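L-aspartate semialdehyde sulfurtransferase (Methanocaldococcus jannaschii, PDB 3KPB) probably works with a partner protein to make homocysteine from aspartate semialdehyde and sulfide, its C-terminal CBS domains binding S-adenosylmethionine and methylthioadenosine. Local coordinates at residues V96-D101 / G107-E112; A24-K29 / N33-V38. All coordinates share one frame; numbering follows the deposited sequence.

In the fold
The chain is the C-terminal CBS pair of the protein, two repeats each with its own three-stranded sheet. Interaction 2 comes first along the chain and packs helix 20-30 onto strand 35-38 of the first repeat. Interaction 1 joins strands 95-99 and 105-110 of the second. Their centres lie about 14 Å apart, yet they meet where the two sheets face each other: I108 CD1 sits a close 3.3 Å from H34 CB, and P97 CG lies 4.1 Å from P36 CG. Both contribute to the S-adenosylmethionine pocket, through N33 and P97, and to methylthioadenosine binding, through H34 and T110 to E112. The ligand sites thus draw on both repeats.

Interaction 1: V96-D101 / G107-E112; sequences VPVVDD and GIVTSE
V96 and V109 exchange two backbone hydrogen bonds as an antiparallel hydrogen-bonded pair: V96 N reaches V109 O at 2.9 Å, and V109 N returns a nearly straight bond (174°) to V96 O at 3.0 Å. Further along, V98 N gives a third bond to G107 O at 2.8 Å, standing 45° above the carbonyl plane. P97, lacking an N-H, occupies the intervening non-hydrogen-bonded pair with I108 and forfeits nothing to this strand.

Side-chain packing occupies both faces. V98 CG2 meets V109 CG2 at 3.8 Å, the two side chains slanting across each other, and both touch V3 of helix 3-6. On the face of P97 and I108, the I108 chi1 of -175° swings CG1 opposite the backbone N and lays it 3.3 Å from V96 O, with CD1 reaching the same carbonyl. Replacing I108 with an alanine would probably open a gap over the V96 carbonyl and beside H34.

Capping follows the strand: T110 OG1 accepts a weak bond from E112 N at the start of helix 111-118. This is the beta hairpin of a CBS domain, running into a helix whose first residues bind methylthioadenosine.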
ATOM      1  N   VAL A  96      -2.962  11.454   6.348  1.00 18.98           N
ATOM      2  CA  VAL A  96      -3.548  12.724   5.920  1.00 19.59           C
ATOM      3  C   VAL A  96      -2.517  13.837   6.063  1.00 19.13           C
ATOM      4  O   VAL A  96      -1.879  13.962   7.112  1.00 19.75           O
ATOM      5  CB  VAL A  96      -4.858  13.088   6.689  1.00 19.89           C
ATOM      6  CG1 VAL A  96      -5.929  12.029   6.480  1.00 20.59           C
ATOM      7  CG2 VAL A  96      -4.598  13.291   8.175  1.00 20.54           C
ATOM      8  N   PRO A  97      -2.327  14.634   5.000  1.00 18.44           N
ATOM      9  CA  PRO A  97      -1.501  15.827   5.118  1.00 17.81           C
ATOM     10  C   PRO A  97      -2.148  16.810   6.085  1.00 17.25           C
ATOM     11  O   PRO A  97      -3.379  16.912   6.146  1.00 16.70           O
ATOM     12  CB  PRO A  97      -1.499  16.404   3.695  1.00 17.82           C
ATOM     13  CG  PRO A  97      -1.915  15.269   2.813  1.00 18.17           C
ATOM     14  CD  PRO A  97      -2.868  14.470   3.637  1.00 18.26           C
ATOM     15  N   VAL A  98      -1.312  17.511   6.840  1.00 16.60           N
ATOM     16  CA  VAL A  98      -1.759  18.545   7.758  1.00 16.39           C
ATOM     17  C   VAL A  98      -1.471  19.884   7.076  1.00 16.28           C
ATOM     18  O   VAL A  98      -0.338  20.134   6.640  1.00 16.41           O
ATOM     19  CB  VAL A  98      -1.041  18.430   9.122  1.00 16.15           C
ATOM     20  CG1 VAL A  98      -1.573  19.471  10.090  1.00 16.67           C
ATOM     21  CG2 VAL A  98      -1.221  17.026   9.702  1.00 16.84           C
ATOM     22  N   VAL A  99      -2.509  20.712   6.952  1.00 16.11           N
ATOM     23  CA  VAL A  99      -2.416  21.997   6.255  1.00 16.50           C
ATOM     24  C   VAL A  99      -2.763  23.153   7.187  1.00 16.62           C
ATOM     25  O   VAL A  99      -3.444  22.964   8.204  1.00 16.79           O
ATOM     26  CB  VAL A  99      -3.317  22.060   4.970  1.00 16.54           C
ATOM     27  CG1 VAL A  99      -2.868  21.027   3.941  1.00 16.79           C
ATOM     28  CG2 VAL A  99      -4.802  21.884   5.303  1.00 16.95           C
ATOM     29  N   ASP A 100      -2.276  24.343   6.848  1.00 16.54           N
ATOM     30  CA  ASP A 100      -2.700  25.555   7.541  1.00 16.66           C
ATOM     31  C   ASP A 100      -3.753  26.310   6.714  1.00 16.58           C
ATOM     32  O   ASP A 100      -4.206  25.821   5.666  1.00 16.03           O
ATOM     33  CB  ASP A 100      -1.496  26.441   7.934  1.00 16.89           C
ATOM     34  CG  ASP A 100      -0.732  27.004   6.732  1.00 17.04           C
ATOM     35  OD1 ASP A 100      -1.281  27.037   5.609  1.00 17.20           O
ATOM     36  OD2 ASP A 100       0.429  27.443   6.925  1.00 18.07           O
ATOM     37  N   ASP A 101      -4.135  27.496   7.182  1.00 16.69           N
ATOM     38  CA  ASP A 101      -5.157  28.309   6.515  1.00 17.07           C
ATOM     39  C   ASP A 101      -4.742  28.826   5.127  1.00 16.74           C
ATOM     40  O   ASP A 101      -5.595  29.280   4.363  1.00 16.98           O
ATOM     41  CB  ASP A 101      -5.584  29.486   7.406  1.00 17.54           C
ATOM     42  CG  ASP A 101      -6.582  29.087   8.499  1.00 18.99           C
ATOM     43  OD1 ASP A 101      -7.193  27.998   8.426  1.00 20.68           O
ATOM     44  OD2 ASP A 101      -6.772  29.888   9.437  1.00 20.96           O
ATOM     45  N   GLY A 107       2.773  19.150   7.948  1.00 18.61           N
ATOM     46  CA  GLY A 107       3.182  17.804   8.328  1.00 18.73           C
ATOM     47  C   GLY A 107       2.251  16.755   7.763  1.00 18.66           C
ATOM     48  O   GLY A 107       1.445  17.039   6.872  1.00 18.23           O
ATOM     49  N   ILE A 108       2.372  15.538   8.281  1.00 19.04           N
ATOM     50  CA  ILE A 108       1.471  14.452   7.923  1.00 20.22           C
ATOM     51  C   ILE A 108       1.221  13.569   9.140  1.00 20.41           C
ATOM     52  O   ILE A 108       2.114  13.357   9.967  1.00 20.41           O
ATOM     53  CB  ILE A 108       1.992  13.627   6.713  1.00 20.45           C
ATOM     54  CG1 ILE A 108       0.955  12.581   6.286  1.00 21.34           C
ATOM     55  CG2 ILE A 108       3.343  12.973   7.030  1.00 21.17           C
ATOM     56  CD1 ILE A 108       0.984  12.250   4.817  1.00 22.43           C
ATOM     57  N   VAL A 109      -0.014  13.087   9.247  1.00 20.95           N
ATOM     58  CA  VAL A 109      -0.426  12.178  10.309  1.00 21.69           C
ATOM     59  C   VAL A 109      -0.818  10.825   9.713  1.00 21.84           C
ATOM     60  O   VAL A 109      -1.629  10.757   8.790  1.00 21.32           O
ATOM     61  CB  VAL A 109      -1.603  12.770  11.130  1.00 21.87           C
ATOM     62  CG1 VAL A 109      -2.194  11.735  12.075  1.00 22.47           C
ATOM     63  CG2 VAL A 109      -1.135  13.984  11.920  1.00 22.41           C
ATOM     64  N   THR A 110      -0.241   9.754  10.248  1.00 22.48           N
ATOM     65  CA  THR A 110      -0.568   8.410   9.794  1.00 23.58           C
ATOM     66  C   THR A 110      -1.390   7.639  10.829  1.00 25.03           C
ATOM     67  O   THR A 110      -1.490   8.048  11.992  1.00 25.05           O
ATOM     68  CB  THR A 110       0.699   7.606   9.409  1.00 23.33           C
ATOM     69  OG1 THR A 110       1.446   7.283  10.588  1.00 23.03           O
ATOM     70  CG2 THR A 110       1.584   8.405   8.449  1.00 22.35           C
ATOM     71  N   SER A 111      -1.969   6.525  10.381  1.00 26.98           N
ATOM     72  CA  SER A 111      -2.748   5.616  11.223  1.00 29.06           C
ATOM     73  C   SER A 111      -1.858   4.821  12.174  1.00 30.31           C
ATOM     74  O   SER A 111      -2.361   4.140  13.071  1.00 30.69           O
ATOM     75  CB  SER A 111      -3.564   4.657  10.351  1.00 29.01           C
ATOM     76  OG  SER A 111      -2.719   3.858   9.538  1.00 29.73           O
ATOM     77  N   GLU A 112      -0.544   4.892  11.959  1.00 31.71           N
ATOM     78  CA  GLU A 112       0.420   4.327  12.899  1.00 32.99           C
ATOM     79  C   GLU A 112       0.741   5.374  13.955  1.00 33.41           C
ATOM     80  O   GLU A 112       0.890   5.044  15.133  1.00 33.48           O
ATOM     81  CB  GLU A 112       1.697   3.867  12.192  1.00 33.24           C
ATOM     82  CG  GLU A 112       1.529   2.627  11.316  1.00 35.12           C
ATOM     83  CD  GLU A 112       1.275   2.950   9.849  1.00 37.34           C
ATOM     84  OE1 GLU A 112       1.733   2.165   8.990  1.00 38.09           O
ATOM     85  OE2 GLU A 112       0.627   3.979   9.549  1.00 38.02           O
TER

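Interaction 2: A24-K29 / N33-V38; sequences AKILIK and NHLPIV
N33 OD1 accepts a hydrogen bond from S50 N, which helps to orient the amide while the side chain also contacts S-adenosylmethionine; on the helix side of the same residue, L27 CD2 lies 4.4 Å from N33 C. The rest of the contact is apolar. I26 approaches L35 at about a right angle, its CG2 methyl resting against both ends of the leucine fork, 3.8 Å from L35 CD1 and 4.0 Å from L35 CD2. That methyl lies opposite I26's own backbone N, while L35 extends its CG anti to N (chi1 -178°), which carries the fork out toward the helix.

L27 arrives obliquely and lower on the same side chain: its CD2 touches L35 CB at 3.9 Å. The same methyl also lies over the N33–H34 peptide, as far from H34 N as from N33 C, so one leucine branch covers both a side-chain root and a peptide link.

Strand 14-15, helix 20-30 and strand 35-38 form a beta-alpha-beta crossover between parallel neighbours, a core element of the CBS domain. A14 on the first of these strands is touched by both I26 and L35, closing the hydrophobic layer between helix and sheet.

Next to N33, H34 sets off from the backbone away from the helix, and its NE2 is hydrogen-bonded to S94 OG, a link to the second repeat. The outer side of the helix serves the dimer: I28 packs on W51 of the second subunit, and A24 on A58 of that same subunit.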
ATOM      1  N   ALA A  24       9.017   7.608  -6.677  1.00 12.92           N
ATOM      2  CA  ALA A  24       9.259   6.312  -6.051  1.00 12.78           C
ATOM      3  C   ALA A  24      10.541   6.338  -5.227  1.00 12.75           C
ATOM      4  O   ALA A  24      10.584   5.800  -4.116  1.00 12.79           O
ATOM      5  CB  ALA A  24       9.323   5.217  -7.105  1.00 12.74           C
ATOM      6  N   LYS A  25      11.581   6.971  -5.770  1.00 12.94           N
ATOM      7  CA  LYS A  25      12.836   7.123  -5.041  1.00 13.13           C
ATOM      8  C   LYS A  25      12.638   7.877  -3.726  1.00 13.05           C
ATOM      9  O   LYS A  25      13.258   7.527  -2.719  1.00 13.14           O
ATOM     10  CB  LYS A  25      13.895   7.809  -5.899  1.00 13.23           C
ATOM     11  CG  LYS A  25      14.496   6.918  -6.967  1.00 13.73           C
ATOM     12  CD  LYS A  25      15.429   7.705  -7.864  1.00 14.19           C
ATOM     13  CE  LYS A  25      16.059   6.791  -8.894  1.00 16.09           C
ATOM     14  NZ  LYS A  25      16.908   7.554  -9.851  1.00 18.58           N
ATOM     15  N   ILE A  26      11.774   8.894  -3.737  1.00 12.60           N
ATOM     16  CA  ILE A  26      11.478   9.679  -2.534  1.00 13.36           C
ATOM     17  C   ILE A  26      10.789   8.806  -1.472  1.00 13.48           C
ATOM     18  O   ILE A  26      11.163   8.834  -0.297  1.00 13.71           O
ATOM     19  CB  ILE A  26      10.637  10.947  -2.867  1.00 13.53           C
ATOM     20  CG1 ILE A  26      11.452  11.906  -3.740  1.00 14.56           C
ATOM     21  CG2 ILE A  26      10.154  11.657  -1.593  1.00 13.35           C
ATOM     22  CD1 ILE A  26      10.649  13.044  -4.340  1.00 15.86           C
ATOM     23  N   LEU A  27       9.791   8.026  -1.887  1.00 13.37           N
ATOM     24  CA  LEU A  27       9.124   7.104  -0.964  1.00 13.23           C
ATOM     25  C   LEU A  27      10.113   6.146  -0.294  1.00 13.66           C
ATOM     26  O   LEU A  27      10.081   5.966   0.927  1.00 13.48           O
ATOM     27  CB  LEU A  27       8.031   6.300  -1.680  1.00 12.64           C
ATOM     28  CG  LEU A  27       6.872   7.066  -2.325  1.00 12.25           C
ATOM     29  CD1 LEU A  27       5.908   6.064  -2.925  1.00 12.63           C
ATOM     30  CD2 LEU A  27       6.151   7.946  -1.321  1.00 12.52           C
ATOM     31  N   ILE A  28      10.974   5.530  -1.103  1.00 14.28           N
ATOM     32  CA  ILE A  28      11.923   4.531  -0.619  1.00 15.15           C
ATOM     33  C   ILE A  28      12.958   5.190   0.301  1.00 15.29           C
ATOM     34  O   ILE A  28      13.250   4.673   1.380  1.00 15.40           O
ATOM     35  CB  ILE A  28      12.651   3.823  -1.804  1.00 15.45           C
ATOM     36  CG1 ILE A  28      11.678   3.030  -2.710  1.00 16.91           C
ATOM     37  CG2 ILE A  28      13.785   2.919  -1.307  1.00 16.35           C
ATOM     38  CD1 ILE A  28      10.419   2.479  -2.030  1.00 18.30           C
ATOM     39  N   LYS A  29      13.499   6.334  -0.125  1.00 15.35           N
ATOM     40  CA  LYS A  29      14.523   7.051   0.650  1.00 15.97           C
ATOM     41  C   LYS A  29      14.059   7.371   2.067  1.00 15.68           C
ATOM     42  O   LYS A  29      14.788   7.149   3.040  1.00 16.21           O
ATOM     43  CB  LYS A  29      14.940   8.345  -0.063  1.00 16.08           C
ATOM     44  CG  LYS A  29      15.978   9.196   0.675  1.00 18.55           C
ATOM     45  CD  LYS A  29      16.363  10.423  -0.144  1.00 21.84           C
ATOM     46  CE  LYS A  29      17.224  11.387   0.660  1.00 23.59           C
ATOM     47  NZ  LYS A  29      17.519  12.641  -0.094  1.00 24.84           N
ATOM     48  N   ASN A  33       4.929   6.128   2.878  1.00 15.59           N
ATOM     49  CA  ASN A  33       3.961   5.769   1.851  1.00 16.56           C
ATOM     50  C   ASN A  33       2.986   6.887   1.505  1.00 16.50           C
ATOM     51  O   ASN A  33       2.015   6.662   0.798  1.00 16.94           O
ATOM     52  CB  ASN A  33       3.200   4.487   2.217  1.00 17.08           C
ATOM     53  CG  ASN A  33       2.423   3.908   1.035  1.00 18.62           C
ATOM     54  OD1 ASN A  33       2.938   3.830  -0.079  1.00 19.78           O
ATOM     55  ND2 ASN A  33       1.182   3.500   1.281  1.00 20.60           N
ATOM     56  N   HIS A  34       3.237   8.092   2.011  1.00 16.40           N
ATOM     57  CA  HIS A  34       2.390   9.242   1.717  1.00 16.31           C
ATOM     58  C   HIS A  34       3.269  10.415   1.377  1.00 15.60           C
ATOM     59  O   HIS A  34       4.130  10.805   2.168  1.00 16.29           O
ATOM     60  CB  HIS A  34       1.529   9.603   2.917  1.00 16.83           C
ATOM     61  CG  HIS A  34       0.674   8.482   3.394  1.00 18.47           C
ATOM     62  ND1 HIS A  34       1.073   7.621   4.392  1.00 20.42           N
ATOM     63  CD2 HIS A  34      -0.551   8.063   2.999  1.00 19.93           C
ATOM     64  CE1 HIS A  34       0.126   6.725   4.599  1.00 20.72           C
ATOM     65  NE2 HIS A  34      -0.870   6.971   3.767  1.00 20.98           N
ATOM     66  N   LEU A  35       3.054  10.972   0.192  1.00 14.35           N
ATOM     67  CA  LEU A  35       3.844  12.084  -0.290  1.00 13.63           C
ATOM     68  C   LEU A  35       2.910  13.189  -0.786  1.00 12.98           C
ATOM     69  O   LEU A  35       2.385  13.110  -1.898  1.00 12.45           O
ATOM     70  CB  LEU A  35       4.776  11.601  -1.406  1.00 13.81           C
ATOM     71  CG  LEU A  35       5.727  12.633  -2.013  1.00 14.25           C
ATOM     72  CD1 LEU A  35       6.706  13.159  -0.960  1.00 15.22           C
ATOM     73  CD2 LEU A  35       6.465  12.044  -3.212  1.00 14.41           C
ATOM     74  N   PRO A  36       2.662  14.207   0.058  1.00 12.59           N
ATOM     75  CA  PRO A  36       1.888  15.372  -0.380  1.00 12.40           C
ATOM     76  C   PRO A  36       2.610  16.080  -1.520  1.00 12.69           C
ATOM     77  O   PRO A  36       3.840  16.219  -1.485  1.00 12.32           O
ATOM     78  CB  PRO A  36       1.849  16.268   0.862  1.00 12.71           C
ATOM     79  CG  PRO A  36       2.140  15.359   2.016  1.00 12.70           C
ATOM     80  CD  PRO A  36       2.996  14.253   1.493  1.00 13.01           C
ATOM     81  N   ILE A  37       1.847  16.493  -2.528  1.00 13.18           N
ATOM     82  CA  ILE A  37       2.404  17.195  -3.676  1.00 13.87           C
ATOM     83  C   ILE A  37       2.040  18.669  -3.558  1.00 14.56           C
ATOM     84  O   ILE A  37       0.882  19.012  -3.305  1.00 14.50           O
ATOM     85  CB  ILE A  37       1.897  16.605  -5.015  1.00 13.79           C
ATOM     86  CG1 ILE A  37       2.168  15.090  -5.086  1.00 13.89           C
ATOM     87  CG2 ILE A  37       2.509  17.360  -6.201  1.00 14.05           C
ATOM     88  CD1 ILE A  37       3.634  14.675  -4.886  1.00 14.37           C
ATOM     89  N   VAL A  38       3.038  19.531  -3.704  1.00 15.69           N
ATOM     90  CA  VAL A  38       2.827  20.967  -3.568  1.00 17.07           C
ATOM     91  C   VAL A  38       3.202  21.671  -4.862  1.00 18.19           C
ATOM     92  O   VAL A  38       4.001  21.148  -5.656  1.00 18.16           O
ATOM     93  CB  VAL A  38       3.611  21.566  -2.374  1.00 16.96           C
ATOM     94  CG1 VAL A  38       3.081  21.014  -1.057  1.00 16.91           C
ATOM     95  CG2 VAL A  38       5.121  21.322  -2.514  1.00 17.31           C
TER